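Local coordinates for Lin2118 protein (Listeria innocua, PDB 3OOU) that probably acts as a transcription regulator, this piece being its C-terminal AraC-type helix-turn-helix domain, expected to bind DNA in a sequence-specific manner, at residues A35-L38 / G39-Q43. Residues are numbered along the deposited sequence; the frame is centred on the assembly and turned at random. Where two conformers were deposited one is given.
Sequences AVYL and GQLFQ
Y37 and L41, one helical turn apart, pack against each other in the first two turns of helix 35-46. With CG of Y37 anti to the backbone N (chi1 168°), the ring leans forward along the helix although its CB sets off away from the following turn, and it crosses the leucine obliquely, with L41 on one of its faces and the phenol end beside CD2. CD2 of L41 lies 3.8 Å from OH of Y37 and 4.0 Å from its CE2, while CB of L41 sits over the ring face, displaced toward the rim. V36 and Q40 repeat the i to i+4 spacing on the exposed surface. CG1 of V36 packs 3.8 Å from CD of Q40, whose CG stands beside its own backbone N (chi1 -66°); the extended chain then runs back along the preceding turn, bringing OE1 to 3.5 Å from CA of Y37. In the AraC-type fold this helix follows helix 24-31 as the second element of the N-terminal helix-turn-helix, the position of a recognition helix, so its exposed side is a plausible DNA-reading surface. L38 packs on the buried side of the helix, against I6 and V10 of helix 6-17 and L24 and L27 of helix 24-31; L41 also reaches I6, and F42 touches I7 and meets the Y53 ring edge-to-face. Regular backbone bonds tie the two turns together, among them L41 N to Y37 O at 2.8 Å and F42 N to L38 O at 2.9 Å, where CB of F42 also abuts the same carbonyl oxygen.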
# COMPACT_ATOMS: atom_id res chain seq x y z
N ALA A 35 0.41 9.90 16.34
CA ALA A 35 -0.00 8.86 15.39
C ALA A 35 -1.51 8.59 15.38
O ALA A 35 -2.09 8.40 14.31
CB ALA A 35 0.77 7.57 15.64
N VAL A 36 -2.13 8.58 16.56
CA VAL A 36 -3.59 8.44 16.64
C VAL A 36 -4.29 9.58 15.88
O VAL A 36 -5.19 9.33 15.07
CB VAL A 36 -4.09 8.37 18.11
CG1 VAL A 36 -5.62 8.49 18.18
CG2 VAL A 36 -3.63 7.08 18.75
N TYR A 37 -3.85 10.81 16.12
CA TYR A 37 -4.42 11.96 15.42
C TYR A 37 -4.23 11.83 13.91
O TYR A 37 -5.16 12.08 13.14
CB TYR A 37 -3.81 13.27 15.91
CG TYR A 37 -4.15 14.45 15.03
CD1 TYR A 37 -5.43 15.03 15.06
CD2 TYR A 37 -3.21 14.99 14.16
CE1 TYR A 37 -5.74 16.11 14.25
CE2 TYR A 37 -3.51 16.07 13.34
CZ TYR A 37 -4.77 16.63 13.39
OH TYR A 37 -5.07 17.70 12.58
N LEU A 38 -3.02 11.44 13.49
CA LEU A 38 -2.78 11.24 12.07
C LEU A 38 -3.78 10.24 11.46
O LEU A 38 -4.32 10.50 10.39
CB LEU A 38 -1.34 10.78 11.83
CG LEU A 38 -0.90 10.66 10.39
CD1 LEU A 38 -1.02 12.01 9.68
CD2 LEU A 38 0.52 10.12 10.34
N GLY A 39 -4.04 9.13 12.16
CA GLY A 39 -5.01 8.15 11.68
C GLY A 39 -6.41 8.72 11.59
O GLY A 39 -7.14 8.47 10.63
N GLN A 40 -6.78 9.52 12.59
CA GLN A 40 -8.12 10.12 12.64
C GLN A 40 -8.33 11.15 11.55
O GLN A 40 -9.37 11.17 10.90
CB GLN A 40 -8.38 10.76 14.00
CG GLN A 40 -8.44 9.76 15.12
CD GLN A 40 -8.40 10.41 16.48
OE1 GLN A 40 -7.68 11.38 16.69
NE2 GLN A 40 -9.18 9.89 17.41
N LEU A 41 -7.32 12.00 11.36
CA LEU A 41 -7.35 13.01 10.32
C LEU A 41 -7.42 12.33 8.94
O LEU A 41 -8.18 12.77 8.07
CB LEU A 41 -6.11 13.91 10.42
CG LEU A 41 -5.94 14.99 9.36
CD1 LEU A 41 -7.05 16.04 9.44
CD2 LEU A 41 -4.57 15.63 9.49
N PHE A 42 -6.67 11.24 8.78
CA PHE A 42 -6.70 10.48 7.54
C PHE A 42 -8.08 9.90 7.28
O PHE A 42 -8.62 10.07 6.17
CB PHE A 42 -5.61 9.40 7.52
CG PHE A 42 -5.30 8.90 6.13
CD1 PHE A 42 -4.21 9.39 5.43
CD2 PHE A 42 -6.13 7.96 5.53
CE1 PHE A 42 -3.93 8.94 4.14
CE2 PHE A 42 -5.86 7.50 4.24
CZ PHE A 42 -4.76 7.99 3.55
N GLN A 43 -8.66 9.24 8.29
CA GLN A 43 -10.01 8.68 8.18
C GLN A 43 -11.03 9.74 7.84
O GLN A 43 -11.91 9.52 7.00
CB GLN A 43 -10.41 7.97 9.48
CG GLN A 43 -9.94 6.54 9.58
CD GLN A 43 -11.02 5.64 10.17
OE1 GLN A 43 -11.96 5.25 9.47
NE2 GLN A 43 -10.88 5.32 11.45